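Local atomic coordinates of Sso-CP2 metallo-carboxypetidase (Sulfolobus solfataricus, PDB entry 4MMO), a protein that probably acts as a zinc-dependent carboxypeptidase of the M20 family, cleaving residues from the C-terminal end of peptides. Residues Y30-V35 and V41-E46; A157-M162 and K432-L437. All blocks are in the same frame, centred on the assembly; numbering follows the deposited sequence.

Contact 1. Residues Y30-V35 and V41-E46; sequences YLKETV and VKANLE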
ATOM      1  N   TYR A  30     -24.440  18.532  23.936  1.00 32.07           N
ATOM      2  CA  TYR A  30     -25.611  17.766  24.319  1.00 33.66           C
ATOM      3  C   TYR A  30     -25.290  16.981  25.585  1.00 42.26           C
ATOM      4  O   TYR A  30     -26.075  16.956  26.536  1.00 38.09           O
ATOM      5  CB  TYR A  30     -26.009  16.812  23.191  1.00 40.38           C
ATOM      6  CG  TYR A  30     -26.935  15.701  23.627  1.00 48.43           C
ATOM      7  CD1 TYR A  30     -28.312  15.886  23.649  1.00 40.73           C
ATOM      8  CD2 TYR A  30     -26.432  14.464  24.018  1.00 46.16           C
ATOM      9  CE1 TYR A  30     -29.162  14.869  24.046  1.00 47.37           C
ATOM     10  CE2 TYR A  30     -27.276  13.443  24.420  1.00 46.69           C
ATOM     11  CZ  TYR A  30     -28.639  13.652  24.434  1.00 50.43           C
ATOM     12  OH  TYR A  30     -29.481  12.640  24.830  1.00 50.62           O
ATOM     13  N   LEU A  31     -24.118  16.353  25.598  1.00 33.98           N
ATOM     14  CA  LEU A  31     -23.721  15.515  26.722  1.00 45.90           C
ATOM     15  C   LEU A  31     -23.613  16.356  27.986  1.00 39.96           C
ATOM     16  O   LEU A  31     -24.119  15.965  29.035  1.00 44.07           O
ATOM     17  CB  LEU A  31     -22.404  14.791  26.428  1.00 32.97           C
ATOM     18  CG  LEU A  31     -21.964  13.721  27.434  1.00 41.94           C
ATOM     19  CD1 LEU A  31     -23.048  12.661  27.666  1.00 34.73           C
ATOM     20  CD2 LEU A  31     -20.677  13.065  26.953  1.00 33.75           C
ATOM     21  N   LYS A  32     -22.979  17.519  27.883  1.00 47.58           N
ATOM     22  CA  LYS A  32     -22.905  18.438  29.015  1.00 44.60           C
ATOM     23  C   LYS A  32     -24.304  18.746  29.543  1.00 49.85           C
ATOM     24  O   LYS A  32     -24.561  18.643  30.742  1.00 51.74           O
ATOM     25  CB  LYS A  32     -22.208  19.740  28.618  1.00 53.33           C
ATOM     26  CG  LYS A  32     -22.239  20.816  29.705  1.00 64.49           C
ATOM     27  CD  LYS A  32     -21.896  22.193  29.165  1.00 55.63           C
ATOM     28  CE  LYS A  32     -22.602  23.287  29.960  1.00 70.49           C
ATOM     29  NZ  LYS A  32     -21.717  24.446  30.259  1.00 82.72           N
ATOM     30  N   GLU A  33     -25.201  19.126  28.639  1.00 47.65           N
ATOM     31  CA  GLU A  33     -26.559  19.507  29.014  1.00 53.37           C
ATOM     32  C   GLU A  33     -27.304  18.334  29.629  1.00 49.04           C
ATOM     33  O   GLU A  33     -28.027  18.488  30.609  1.00 61.85           O
ATOM     34  CB  GLU A  33     -27.321  20.017  27.788  1.00 46.69           C
ATOM     35  CG  GLU A  33     -26.834  21.366  27.278  1.00 67.22           C
ATOM     36  CD  GLU A  33     -27.331  21.678  25.876  1.00 92.87           C
ATOM     37  OE1 GLU A  33     -28.307  21.040  25.428  1.00 89.57           O
ATOM     38  OE2 GLU A  33     -26.738  22.561  25.220  1.00102.77           O
ATOM     39  N   THR A  34     -27.119  17.161  29.039  1.00 35.35           N
ATOM     40  CA  THR A  34     -27.782  15.955  29.496  1.00 42.17           C
ATOM     41  C   THR A  34     -27.324  15.571  30.907  1.00 43.87           C
ATOM     42  O   THR A  34     -28.130  15.147  31.732  1.00 45.50           O
ATOM     43  CB  THR A  34     -27.509  14.798  28.529  1.00 49.52           C
ATOM     44  OG1 THR A  34     -27.937  15.171  27.213  1.00 45.44           O
ATOM     45  CG2 THR A  34     -28.241  13.538  28.963  1.00 43.30           C
ATOM     46  N   VAL A  35     -26.031  15.722  31.178  1.00 46.31           N
ATOM     47  CA  VAL A  35     -25.496  15.416  32.502  1.00 45.96           C
ATOM     48  C   VAL A  35     -26.164  16.301  33.547  1.00 47.74           C
ATOM     49  O   VAL A  35     -26.595  15.818  34.594  1.00 58.16           O
ATOM     50  CB  VAL A  35     -23.958  15.596  32.549  1.00 54.03           C
ATOM     51  CG1 VAL A  35     -23.440  15.603  33.987  1.00 39.39           C
ATOM     52  CG2 VAL A  35     -23.273  14.494  31.760  1.00 53.88           C
ATOM     53  N   VAL A  41     -26.463  18.491  38.673  1.00 43.01           N
ATOM     54  CA  VAL A  41     -25.223  19.160  39.056  1.00 43.25           C
ATOM     55  C   VAL A  41     -24.733  20.003  37.889  1.00 54.99           C
ATOM     56  O   VAL A  41     -25.288  19.937  36.795  1.00 52.01           O
ATOM     57  CB  VAL A  41     -24.115  18.149  39.434  1.00 51.10           C
ATOM     58  CG1 VAL A  41     -24.523  17.345  40.652  1.00 37.59           C
ATOM     59  CG2 VAL A  41     -23.799  17.219  38.260  1.00 45.56           C
ATOM     60  N   LYS A  42     -23.687  20.787  38.124  1.00 52.39           N
ATOM     61  CA  LYS A  42     -23.073  21.583  37.071  1.00 55.50           C
ATOM     62  C   LYS A  42     -22.070  20.745  36.277  1.00 59.42           C
ATOM     63  O   LYS A  42     -21.211  20.074  36.854  1.00 53.71           O
ATOM     64  CB  LYS A  42     -22.385  22.809  37.680  1.00 69.94           C
ATOM     65  CG  LYS A  42     -21.612  23.667  36.689  1.00 87.81           C
ATOM     66  CD  LYS A  42     -21.325  25.048  37.265  1.00 98.94           C
ATOM     67  CE  LYS A  42     -19.886  25.477  37.032  1.00 98.57           C
ATOM     68  NZ  LYS A  42     -18.926  24.683  37.849  1.00102.09           N
ATOM     69  N   ALA A  43     -22.199  20.775  34.952  1.00 52.14           N
ATOM     70  CA  ALA A  43     -21.255  20.108  34.058  1.00 43.88           C
ATOM     71  C   ALA A  43     -20.538  21.152  33.209  1.00 53.44           C
ATOM     72  O   ALA A  43     -21.125  22.175  32.849  1.00 49.54           O
ATOM     73  CB  ALA A  43     -21.978  19.113  33.173  1.00 41.16           C
ATOM     74  N   ASN A  44     -19.277  20.881  32.879  1.00 39.67           N
ATOM     75  CA  ASN A  44     -18.439  21.848  32.174  1.00 44.02           C
ATOM     76  C   ASN A  44     -17.813  21.290  30.903  1.00 57.64           C
ATOM     77  O   ASN A  44     -17.250  20.196  30.906  1.00 50.68           O
ATOM     78  CB  ASN A  44     -17.327  22.342  33.101  1.00 54.62           C
ATOM     79  CG  ASN A  44     -17.860  22.895  34.406  1.00 83.43           C
ATOM     80  OD1 ASN A  44     -18.337  24.028  34.461  1.00 82.69           O
ATOM     81  ND2 ASN A  44     -17.779  22.098  35.469  1.00 86.65           N
ATOM     82  N   LEU A  45     -17.926  22.047  29.815  1.00 54.44           N
ATOM     83  CA  LEU A  45     -17.112  21.808  28.631  1.00 46.83           C
ATOM     84  C   LEU A  45     -15.767  22.463  28.863  1.00 53.21           C
ATOM     85  O   LEU A  45     -15.674  23.688  28.968  1.00 75.86           O
ATOM     86  CB  LEU A  45     -17.749  22.404  27.376  1.00 51.80           C
ATOM     87  CG  LEU A  45     -18.871  21.638  26.679  1.00 62.58           C
ATOM     88  CD1 LEU A  45     -19.305  22.398  25.442  1.00 75.23           C
ATOM     89  CD2 LEU A  45     -18.435  20.236  26.306  1.00 79.31           C
ATOM     90  N   GLU A  46     -14.727  21.643  28.951  1.00 54.46           N
ATOM     91  CA  GLU A  46     -13.379  22.138  29.177  1.00 63.48           C
ATOM     92  C   GLU A  46     -12.556  21.987  27.909  1.00 65.03           C
ATOM     93  O   GLU A  46     -12.587  20.947  27.249  1.00 49.53           O
ATOM     94  CB  GLU A  46     -12.746  21.411  30.361  1.00 64.46           C
ATOM     95  CG  GLU A  46     -13.367  21.835  31.685  1.00 61.15           C
ATOM     96  CD  GLU A  46     -12.949  20.968  32.847  1.00 86.19           C
ATOM     97  OE1 GLU A  46     -12.490  19.833  32.612  1.00 94.58           O
ATOM     98  OE2 GLU A  46     -13.085  21.423  34.000  1.00 99.23           O
TER
HETATM   99  O   HOH W   1     -18.926  25.086  30.226  1.00 53.00           O
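The flat peptide group joining Ala43 to Asn44 carries the side chain of Lys32 over one of its faces. CG of Lys32 stands almost directly above Ala43 O, at 3.6 Å, and the chain then slants down past the oxygen, CE of Lys32 lying 3.4 Å from Ala43 O. Within the helix, the Tyr30 ring has Thr34 OG1 3.2 Å above its plane, over the centre. That hydroxyl donates to Tyr30 O, which also accepts from Thr34 N one helical turn on. CG of Lys32 is anti to the backbone N (chi1 173°), which directs the chain to the strand; a bend at chi4 then turns the amino group toward a water. This water accepts from Lys32 NZ at 2.9 Å and also from Leu45 N, linking the charged end to the backbone. On the way, Lys32 CD passes Leu45 CG at 4.0 Å. Beneath the lysine, the methyl of Ala43 packs on the helix: its CB is 3.6 Å from Lys32 O and 3.9 Å from Val35 CG1. The small alanine facing the helix is consistent with the close approach of the axes of 30-35 and 43-46, 7.7 Å, nearly antiparallel at 162°. Glu36, on the same helix, accepts from Ala43 N. This is a helix-on-sheet layer of an alpha/beta domain: helix 24-39 leads into outermost strand 43-46 and packs on it. That strand bonds to 53-58 through Asn44 and Glu46; Val35 and Ala43 rest on Ala56 there, and Leu31 and Val35 also touch Tyr133 of strand 128-134.

Contact 2. Residues A157-M162 and K432-L437; sequences ADSVIM and KLYPIL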
ATOM      1  N   ALA A 157      -8.894  11.197  42.907  1.00 37.63           N
ATOM      2  CA  ALA A 157      -9.886  10.195  43.268  1.00 34.47           C
ATOM      3  C   ALA A 157      -9.166   8.977  43.831  1.00 34.73           C
ATOM      4  O   ALA A 157      -7.979   8.788  43.572  1.00 34.83           O
ATOM      5  CB  ALA A 157     -10.712   9.812  42.059  1.00 25.11           C
ATOM      6  N   ASP A 158      -9.882   8.156  44.596  1.00 30.98           N
ATOM      7  CA  ASP A 158      -9.292   6.964  45.203  1.00 39.79           C
ATOM      8  C   ASP A 158      -9.247   5.807  44.220  1.00 42.81           C
ATOM      9  O   ASP A 158      -8.430   4.900  44.356  1.00 33.84           O
ATOM     10  CB  ASP A 158     -10.083   6.552  46.444  1.00 32.35           C
ATOM     11  CG  ASP A 158     -10.257   7.694  47.416  1.00 36.97           C
ATOM     12  OD1 ASP A 158      -9.244   8.140  47.995  1.00 56.14           O
ATOM     13  OD2 ASP A 158     -11.404   8.155  47.593  1.00 42.36           O
ATOM     14  N   SER A 159     -10.131   5.834  43.230  1.00 35.28           N
ATOM     15  CA  SER A 159     -10.150   4.790  42.217  1.00 36.63           C
ATOM     16  C   SER A 159     -10.728   5.317  40.916  1.00 41.97           C
ATOM     17  O   SER A 159     -11.357   6.373  40.885  1.00 31.38           O
ATOM     18  CB  SER A 159     -10.962   3.588  42.697  1.00 33.66           C
ATOM     19  OG  SER A 159     -12.320   3.937  42.891  1.00 46.46           O
ATOM     20  N   VAL A 160     -10.509   4.563  39.845  1.00 34.99           N
ATOM     21  CA  VAL A 160     -10.981   4.947  38.532  1.00 34.91           C
ATOM     22  C   VAL A 160     -11.512   3.741  37.776  1.00 35.68           C
ATOM     23  O   VAL A 160     -10.942   2.653  37.849  1.00 26.99           O
ATOM     24  CB  VAL A 160      -9.853   5.620  37.710  1.00 46.57           C
ATOM     25  CG1 VAL A 160      -8.623   4.719  37.638  1.00 40.58           C
ATOM     26  CG2 VAL A 160     -10.337   5.981  36.314  1.00 35.44           C
ATOM     27  N   ILE A 161     -12.614   3.939  37.056  1.00 33.42           N
ATOM     28  CA  ILE A 161     -13.092   2.932  36.118  1.00 31.12           C
ATOM     29  C   ILE A 161     -12.995   3.471  34.691  1.00 29.40           C
ATOM     30  O   ILE A 161     -13.401   4.599  34.405  1.00 34.00           O
ATOM     31  CB  ILE A 161     -14.522   2.433  36.454  1.00 37.99           C
ATOM     32  CG1 ILE A 161     -15.547   3.566  36.383  1.00 41.09           C
ATOM     33  CG2 ILE A 161     -14.536   1.782  37.852  1.00 41.45           C
ATOM     34  CD1 ILE A 161     -16.983   3.074  36.400  1.00 33.33           C
ATOM     35  N   MET A 162     -12.425   2.661  33.806  1.00 36.67           N
ATOM     36  CA  MET A 162     -12.206   3.067  32.428  1.00 39.71           C
ATOM     37  C   MET A 162     -13.493   2.889  31.621  1.00 27.10           C
ATOM     38  O   MET A 162     -14.568   2.747  32.204  1.00 31.87           O
ATOM     39  CB  MET A 162     -11.041   2.282  31.830  1.00 31.69           C
ATOM     40  CG  MET A 162      -9.720   2.521  32.539  1.00 31.59           C
ATOM     41  SD  MET A 162      -9.258   4.266  32.645  1.00 42.05           S
ATOM     42  CE  MET A 162      -9.112   4.669  30.899  1.00 36.73           C
ATOM     43  N   LYS A 432     -23.177   0.759  44.937  1.00 34.43           N
ATOM     44  CA  LYS A 432     -23.679   0.476  46.280  1.00 44.97           C
ATOM     45  C   LYS A 432     -22.625  -0.277  47.078  1.00 40.79           C
ATOM     46  O   LYS A 432     -22.503  -0.117  48.288  1.00 54.97           O
ATOM     47  CB  LYS A 432     -24.956  -0.360  46.205  1.00 39.62           C
ATOM     48  CG  LYS A 432     -26.209   0.432  45.882  1.00 50.77           C
ATOM     49  CD  LYS A 432     -27.363  -0.489  45.524  1.00 51.65           C
ATOM     50  CE  LYS A 432     -28.701   0.159  45.824  1.00 75.12           C
ATOM     51  NZ  LYS A 432     -29.813  -0.485  45.073  1.00 99.08           N
ATOM     52  N   LEU A 433     -21.845  -1.078  46.364  1.00 41.40           N
ATOM     53  CA  LEU A 433     -20.941  -2.043  46.962  1.00 38.93           C
ATOM     54  C   LEU A 433     -19.543  -1.469  47.200  1.00 54.17           C
ATOM     55  O   LEU A 433     -18.911  -1.754  48.223  1.00 45.79           O
ATOM     56  CB  LEU A 433     -20.866  -3.249  46.031  1.00 39.27           C
ATOM     57  CG  LEU A 433     -20.248  -4.554  46.509  1.00 67.06           C
ATOM     58  CD1 LEU A 433     -20.843  -5.012  47.831  1.00 76.91           C
ATOM     59  CD2 LEU A 433     -20.481  -5.587  45.432  1.00 38.15           C
ATOM     60  N   TYR A 434     -19.067  -0.657  46.260  1.00 42.63           N
ATOM     61  CA  TYR A 434     -17.735  -0.057  46.361  1.00 42.33           C
ATOM     62  C   TYR A 434     -17.488   0.666  47.689  1.00 46.58           C
ATOM     63  O   TYR A 434     -16.443   0.471  48.313  1.00 38.90           O
ATOM     64  CB  TYR A 434     -17.486   0.902  45.192  1.00 42.71           C
ATOM     65  CG  TYR A 434     -16.197   1.684  45.308  1.00 40.05           C
ATOM     66  CD1 TYR A 434     -14.970   1.036  45.361  1.00 40.24           C
ATOM     67  CD2 TYR A 434     -16.206   3.069  45.361  1.00 33.50           C
ATOM     68  CE1 TYR A 434     -13.790   1.746  45.465  1.00 40.59           C
ATOM     69  CE2 TYR A 434     -15.028   3.789  45.461  1.00 34.83           C
ATOM     70  CZ  TYR A 434     -13.826   3.123  45.513  1.00 35.12           C
ATOM     71  OH  TYR A 434     -12.657   3.838  45.616  1.00 49.02           O
ATOM     72  N   PRO A 435     -18.442   1.501  48.131  1.00 35.59           N
ATOM     73  CA  PRO A 435     -18.175   2.269  49.352  1.00 35.83           C
ATOM     74  C   PRO A 435     -18.218   1.454  50.654  1.00 53.08           C
ATOM     75  O   PRO A 435     -17.693   1.929  51.660  1.00 40.62           O
ATOM     76  CB  PRO A 435     -19.274   3.338  49.344  1.00 46.93           C
ATOM     77  CG  PRO A 435     -20.365   2.764  48.536  1.00 38.90           C
ATOM     78  CD  PRO A 435     -19.729   1.873  47.517  1.00 35.84           C
ATOM     79  N   ILE A 436     -18.812   0.263  50.643  1.00 38.67           N
ATOM     80  CA  ILE A 436     -18.900  -0.536  51.868  1.00 51.22           C
ATOM     81  C   ILE A 436     -17.717  -1.494  52.025  1.00 50.55           C
ATOM     82  O   ILE A 436     -17.448  -1.971  53.125  1.00 42.88           O
ATOM     83  CB  ILE A 436     -20.246  -1.311  51.990  1.00 40.61           C
ATOM     84  CG1 ILE A 436     -20.368  -2.418  50.940  1.00 43.85           C
ATOM     85  CG2 ILE A 436     -21.415  -0.343  51.896  1.00 34.17           C
ATOM     86  CD1 ILE A 436     -21.580  -3.318  51.134  1.00 46.09           C
ATOM     87  N   LEU A 437     -17.007  -1.764  50.933  1.00 43.04           N
ATOM     88  CA  LEU A 437     -15.851  -2.649  50.988  1.00 41.31           C
ATOM     89  C   LEU A 437     -14.618  -1.897  51.472  1.00 57.11           C
ATOM     90  O   LEU A 437     -13.721  -2.481  52.083  1.00 59.30           O
ATOM     91  CB  LEU A 437     -15.579  -3.277  49.621  1.00 39.01           C
ATOM     92  CG  LEU A 437     -16.664  -4.201  49.068  1.00 58.81           C
ATOM     93  CD1 LEU A 437     -16.289  -4.659  47.668  1.00 46.60           C
ATOM     94  CD2 LEU A 437     -16.887  -5.395  49.979  1.00 70.08           C
ATOM     95  OXT LEU A 437     -14.495  -0.689  51.274  1.00 41.39           O
TER
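Ser159 brings its CB and OG against the phenol end of Tyr434, overlapping the hydroxyl and the carbon that bears it. The contact joins two parts of the alpha/beta fold of an M20 peptidase: strand 159-161 of the mixed sheet, and the C-terminal end of the chain, at helix 417-433. It is narrow, with 96 Å² buried over both segments, and the backbones stand well apart, the CA atoms of Ser159 and Tyr434 being 9.9 Å from each other. The tyrosine bridges most of that distance: its CB points toward the strand, and with CG anti to the backbone N (chi1 173°) the ring carries OH across to Ser159. One hydrogen bond results, from Ser159 OG to Tyr434 OH at 2.7 Å. The donor comes in almost square to the CZ-OH bond of the tyrosine, at about 93°, rather than beyond the end of the ring, which is why Ser159 OG is also 3.1 Å from Tyr434 CZ. Alongside, Asp158 offers only its CB, 3.8 Å from Tyr434 OH; its carboxylate is engaged elsewhere, OD2 accepting from Thr65 N. A phenylalanine in place of Tyr434 would probably leave Ser159 OG, on a buried residue, without its acceptor and the chain end without this polar tie to the sheet. Lys64 holds the C-terminal segment too: it makes a cation-pi contact with the Tyr434 ring, a hydrogen bond to Tyr434 O and a salt bridge to the terminal carboxylate of Leu437. Thr354 and Val127 pack on the tyrosine as well. Ser159 OG approaches obliquely and evenly, 3.7 Å from both CE1 and CE2 of Tyr434.

Both contacts lean on one mixed six-stranded sheet, at well separated places: strand 43-46 of contact 1 is outermost, whereas strand 159-161 of contact 2 lies next to the outermost strand at the other side, 395-396. Strands 53-58, 128-134 and 65-71 come between them. Their centres are 22 Å apart and their nearest atoms about 13 Å, so they do not touch; what they share is the sheet. Neither contact includes a zinc ligand. The chain nevertheless runs from contact 2 into the metal site: Glu163, which binds zinc with His71 and Asp104, directly follows segment 157-162, and His71 ends the adjoining strand 65-71.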